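Local atomic coordinates of cadherin-23 (Mus musculus, PDB entry 5UZ8), a protein that probably serves calcium-dependent adhesion and mechanotransduction in hearing, as a member of the cadherin family whose extracellular repeats bind calcium at their junctions. Residues A[52-60]-A[71-82]. Residues are numbered along the deposited sequence; the frame is centred on the assembly and turned at random.
Sequences LTPPGYVQL and NRTVDYEEVHWL. With CA (calcium ion), chain K; CA (calcium ion), chain J.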
loop_
_atom_site.group_PDB
_atom_site.type_symbol
_atom_site.label_atom_id
_atom_site.label_comp_id
_atom_site.label_asym_id
_atom_site.label_seq_id
_atom_site.Cartn_x
_atom_site.Cartn_y
_atom_site.Cartn_z
ATOM N N LEU A 52 -39.161 -3.132 22.547
ATOM C CA LEU A 52 -37.710 -3.196 22.347
ATOM C C LEU A 52 -37.362 -2.694 20.965
ATOM O O LEU A 52 -37.800 -3.279 19.974
ATOM C CB LEU A 52 -37.157 -4.600 22.541
ATOM C CG LEU A 52 -36.889 -4.958 24.019
ATOM C CD1 LEU A 52 -38.187 -4.950 24.807
ATOM C CD2 LEU A 52 -36.229 -6.318 24.056
ATOM N N THR A 53 -36.570 -1.624 20.924
ATOM C CA THR A 53 -36.295 -0.888 19.694
ATOM C C THR A 53 -34.800 -0.597 19.560
ATOM O O THR A 53 -34.328 0.367 20.193
ATOM C CB THR A 53 -37.109 0.445 19.716
ATOM O OG1 THR A 53 -38.503 0.122 19.744
ATOM C CG2 THR A 53 -36.866 1.258 18.459
ATOM N N PRO A 54 -34.029 -1.394 18.793
ATOM C CA PRO A 54 -34.458 -2.631 18.088
ATOM C C PRO A 54 -34.579 -3.858 19.012
ATOM O O PRO A 54 -34.027 -3.832 20.126
ATOM C CB PRO A 54 -33.289 -2.868 17.125
ATOM C CG PRO A 54 -32.078 -2.365 17.903
ATOM C CD PRO A 54 -32.566 -1.228 18.760
ATOM N N PRO A 55 -35.237 -4.944 18.534
ATOM C CA PRO A 55 -35.411 -6.091 19.410
ATOM C C PRO A 55 -34.206 -7.034 19.430
ATOM O O PRO A 55 -33.326 -6.982 18.558
ATOM C CB PRO A 55 -36.637 -6.806 18.810
ATOM C CG PRO A 55 -36.558 -6.510 17.350
ATOM C CD PRO A 55 -36.022 -5.094 17.291
ATOM N N GLY A 56 -34.180 -7.889 20.441
ATOM C CA GLY A 56 -33.242 -8.989 20.477
ATOM C C GLY A 56 -32.016 -8.862 21.350
ATOM O O GLY A 56 -31.302 -9.857 21.513
ATOM N N TYR A 57 -31.761 -7.672 21.911
ATOM C CA TYR A 57 -30.510 -7.388 22.574
ATOM C C TYR A 57 -30.537 -7.323 24.091
ATOM O O TYR A 57 -29.453 -7.320 24.719
ATOM C CB TYR A 57 -29.877 -6.106 22.038
ATOM C CG TYR A 57 -29.602 -6.136 20.539
ATOM C CD1 TYR A 57 -28.402 -6.654 20.034
ATOM C CD2 TYR A 57 -30.503 -5.603 19.654
ATOM C CE1 TYR A 57 -28.140 -6.647 18.676
ATOM C CE2 TYR A 57 -30.260 -5.618 18.288
ATOM C CZ TYR A 57 -29.070 -6.132 17.819
ATOM O OH TYR A 57 -28.821 -6.134 16.479
ATOM N N VAL A 58 -31.734 -7.252 24.691
ATOM C CA VAL A 58 -31.881 -7.097 26.124
ATOM C C VAL A 58 -33.008 -7.951 26.678
ATOM O O VAL A 58 -33.968 -8.294 25.971
ATOM C CB VAL A 58 -32.157 -5.618 26.517
ATOM C CG1 VAL A 58 -31.179 -4.676 25.856
ATOM C CG2 VAL A 58 -33.569 -5.208 26.138
ATOM N N GLN A 59 -32.872 -8.328 27.946
ATOM C CA GLN A 59 -33.930 -9.025 28.641
ATOM C C GLN A 59 -33.759 -8.831 30.140
ATOM O O GLN A 59 -32.643 -8.580 30.614
ATOM C CB GLN A 59 -33.921 -10.519 28.305
ATOM C CG GLN A 59 -32.686 -11.252 28.823
ATOM C CD GLN A 59 -32.562 -12.617 28.203
ATOM O OE1 GLN A 59 -32.245 -12.726 27.031
ATOM N NE2 GLN A 59 -32.821 -13.668 28.985
ATOM N N LEU A 60 -34.851 -8.982 30.876
ATOM C CA LEU A 60 -34.764 -8.953 32.335
ATOM C C LEU A 60 -34.112 -10.271 32.726
ATOM O O LEU A 60 -34.430 -11.291 32.131
ATOM C CB LEU A 60 -36.149 -8.836 32.967
ATOM C CG LEU A 60 -36.708 -7.403 32.835
ATOM C CD1 LEU A 60 -38.216 -7.392 33.004
ATOM C CD2 LEU A 60 -36.061 -6.503 33.875
ATOM N N ASN A 71 -28.853 -9.976 25.837
ATOM C CA ASN A 71 -29.315 -11.129 25.109
ATOM C C ASN A 71 -28.351 -11.327 23.937
ATOM O O ASN A 71 -27.262 -11.828 24.168
ATOM C CB ASN A 71 -30.795 -10.987 24.732
ATOM C CG ASN A 71 -31.362 -12.215 24.053
ATOM O OD1 ASN A 71 -30.696 -13.248 23.922
ATOM N ND2 ASN A 71 -32.632 -12.129 23.642
ATOM N N ARG A 72 -28.720 -10.947 22.713
ATOM C CA ARG A 72 -27.738 -10.932 21.648
ATOM C C ARG A 72 -26.707 -9.843 21.930
ATOM O O ARG A 72 -27.010 -8.809 22.537
ATOM C CB ARG A 72 -28.397 -10.749 20.282
ATOM C CG ARG A 72 -29.196 -11.966 19.891
ATOM C CD ARG A 72 -30.068 -11.723 18.681
ATOM N NE ARG A 72 -30.776 -12.951 18.352
ATOM C CZ ARG A 72 -31.836 -13.431 18.999
ATOM N NH1 ARG A 72 -32.391 -12.762 20.029
ATOM N NH2 ARG A 72 -32.356 -14.595 18.587
ATOM N N THR A 73 -25.476 -10.092 21.497
ATOM C CA THR A 73 -24.461 -9.038 21.574
ATOM C C THR A 73 -24.736 -7.959 20.541
ATOM O O THR A 73 -25.155 -8.237 19.435
ATOM C CB THR A 73 -23.045 -9.564 21.331
ATOM O OG1 THR A 73 -23.006 -10.256 20.070
ATOM C CG2 THR A 73 -22.666 -10.473 22.458
ATOM N N VAL A 74 -24.516 -6.721 20.948
ATOM C CA VAL A 74 -24.784 -5.556 20.101
ATOM C C VAL A 74 -23.494 -5.099 19.416
ATOM O O VAL A 74 -22.396 -5.227 19.975
ATOM C CB VAL A 74 -25.419 -4.419 20.927
ATOM C CG1 VAL A 74 -24.415 -3.735 21.845
ATOM C CG2 VAL A 74 -26.112 -3.413 20.032
ATOM N N ASP A 75 -23.667 -4.605 18.206
ATOM C CA ASP A 75 -22.605 -4.119 17.345
ATOM C C ASP A 75 -22.840 -2.619 17.082
ATOM O O ASP A 75 -23.835 -2.243 16.468
ATOM C CB ASP A 75 -22.675 -4.897 16.030
ATOM C CG ASP A 75 -21.571 -4.509 15.035
ATOM O OD1 ASP A 75 -20.689 -3.676 15.344
ATOM O OD2 ASP A 75 -21.602 -5.042 13.920
ATOM N N TYR A 76 -21.908 -1.772 17.521
ATOM C CA TYR A 76 -22.010 -0.334 17.313
ATOM C C TYR A 76 -22.109 -0.018 15.829
ATOM O O TYR A 76 -22.769 0.923 15.450
ATOM C CB TYR A 76 -20.806 0.419 17.920
ATOM C CG TYR A 76 -20.931 1.912 17.791
ATOM C CD1 TYR A 76 -21.690 2.666 18.722
ATOM C CD2 TYR A 76 -20.336 2.590 16.736
ATOM C CE1 TYR A 76 -21.810 4.028 18.592
ATOM C CE2 TYR A 76 -20.452 3.951 16.622
ATOM C CZ TYR A 76 -21.193 4.654 17.531
ATOM O OH TYR A 76 -21.304 6.004 17.391
ATOM N N GLU A 77 -21.452 -0.816 14.995
ATOM C CA GLU A 77 -21.524 -0.586 13.569
ATOM C C GLU A 77 -22.926 -0.849 12.975
ATOM O O GLU A 77 -23.163 -0.449 11.845
ATOM C CB GLU A 77 -20.418 -1.347 12.827
ATOM C CG GLU A 77 -19.043 -0.710 12.946
ATOM C CD GLU A 77 -18.454 -0.667 14.360
ATOM O OE1 GLU A 77 -18.183 0.450 14.794
ATOM O OE2 GLU A 77 -18.214 -1.714 15.029
ATOM N N GLU A 78 -23.840 -1.464 13.759
ATOM C CA GLU A 78 -25.241 -1.688 13.351
ATOM C C GLU A 78 -26.239 -0.882 14.179
ATOM O O GLU A 78 -27.264 -0.455 13.659
ATOM C CB GLU A 78 -25.599 -3.173 13.488
ATOM C CG GLU A 78 -24.818 -4.083 12.559
ATOM C CD GLU A 78 -25.040 -3.745 11.098
ATOM O OE1 GLU A 78 -26.087 -3.144 10.770
ATOM O OE2 GLU A 78 -24.168 -4.064 10.269
ATOM N N VAL A 79 -25.947 -0.698 15.464
ATOM C CA VAL A 79 -26.893 -0.119 16.422
ATOM C C VAL A 79 -26.199 0.887 17.338
ATOM O O VAL A 79 -25.224 0.546 17.984
ATOM C CB VAL A 79 -27.474 -1.239 17.304
ATOM C CG1 VAL A 79 -28.371 -0.692 18.411
ATOM C CG2 VAL A 79 -28.182 -2.286 16.442
ATOM N N HIS A 80 -26.735 2.109 17.404
ATOM C CA HIS A 80 -26.215 3.133 18.331
ATOM C C HIS A 80 -26.988 3.248 19.643
ATOM O O HIS A 80 -26.425 3.703 20.635
ATOM C CB HIS A 80 -26.119 4.502 17.634
ATOM C CG HIS A 80 -25.084 4.569 16.549
ATOM N ND1 HIS A 80 -24.954 5.657 15.712
ATOM C CD2 HIS A 80 -24.128 3.686 16.174
ATOM C CE1 HIS A 80 -23.961 5.436 14.862
ATOM N NE2 HIS A 80 -23.460 4.235 15.104
ATOM N N TRP A 81 -28.267 2.860 19.656
ATOM C CA TRP A 81 -29.115 2.974 20.838
ATOM C C TRP A 81 -29.979 1.717 20.997
ATOM O O TRP A 81 -30.559 1.242 20.033
ATOM C CB TRP A 81 -30.021 4.216 20.714
ATOM C CG TRP A 81 -29.228 5.483 20.827
ATOM C CD1 TRP A 81 -28.659 6.166 19.823
ATOM C CD2 TRP A 81 -28.893 6.174 22.036
ATOM N NE1 TRP A 81 -27.964 7.275 20.315
ATOM C CE2 TRP A 81 -28.100 7.290 21.679
ATOM C CE3 TRP A 81 -29.207 5.972 23.393
ATOM C CZ2 TRP A 81 -27.609 8.190 22.621
ATOM C CZ3 TRP A 81 -28.709 6.878 24.344
ATOM C CH2 TRP A 81 -27.923 7.966 23.951
ATOM N N LEU A 82 -30.022 1.164 22.200
ATOM C CA LEU A 82 -31.007 0.132 22.532
ATOM C C LEU A 82 -32.043 0.794 23.432
ATOM O O LEU A 82 -31.757 1.070 24.600
ATOM C CB LEU A 82 -30.370 -1.041 23.258
ATOM C CG LEU A 82 -29.366 -1.843 22.436
ATOM C CD1 LEU A 82 -28.649 -2.879 23.287
ATOM C CD2 LEU A 82 -30.049 -2.450 21.225
HETATM CA CA CA K . -18.439 -3.747 16.021
HETATM CA CA CA J . -16.528 -0.417 16.518
HETATM O O HOH W 1 -32.826 2.289 18.684
HETATM O O HOH W 2 -25.946 -5.255 16.530
HETATM O O HOH W 3 -26.761 -6.657 23.995
HETATM O O HOH W 4 -34.239 -9.576 23.671
HETATM O O HOH W 5 -17.605 -4.622 13.995
HETATM O O HOH W 6 -19.197 -6.042 16.446
#
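Y57 carries a loop-on-loop contact at the calcium-binding end of a cadherin repeat: the loop 54-57, which links strand 46-53 to strand 58-60, packs on the loop 71-80 and on L82 at the start of strand 81-89. With CG beside its own backbone N (chi1 -58°), the ring lies along the second loop. V74 covers one face through CG2, the carbonyl oxygens of R72 and T73 sit at the edge, and L82 comes in obliquely, its CD2 3.6 Å from Y57 CD2. L82 also packs its CD2 on P54 CD, while CD1 slides past V58 CG1. P54, which follows a cis peptide bond, brings ring atom CG to 4.1 Å from V79 CG1.

Two backbone bonds tie Y57 and G56 to N71 and R72. N71 N gives Y57 O a nearly straight bond of 2.9 Å (175°), and R72 N reaches G56 O at 3.0 Å. In one of its two conformers, R72 may add a weak bond from NH1 to that same oxygen, which lies at the edge of the guanidinium group. Waters bridge the two segments as well: one joins T53 O to W81 O, another the hydroxyl of Y57 to D75 N.

That last bridge leads to the calcium site. D75 OD1 binds one calcium ion at 2.4 Å and accepts from E77 N in an Asx turn, while E77 OE2 is shared by this ion and a second one, which OE1 also grips. E21 and D111 complete the protein ligands of the first ion. Y57 thus packs against the loop carrying the DXE motif (D75, Y76, E77), one of the conserved motifs by which a cadherin repeat binds calcium at its junction with the next.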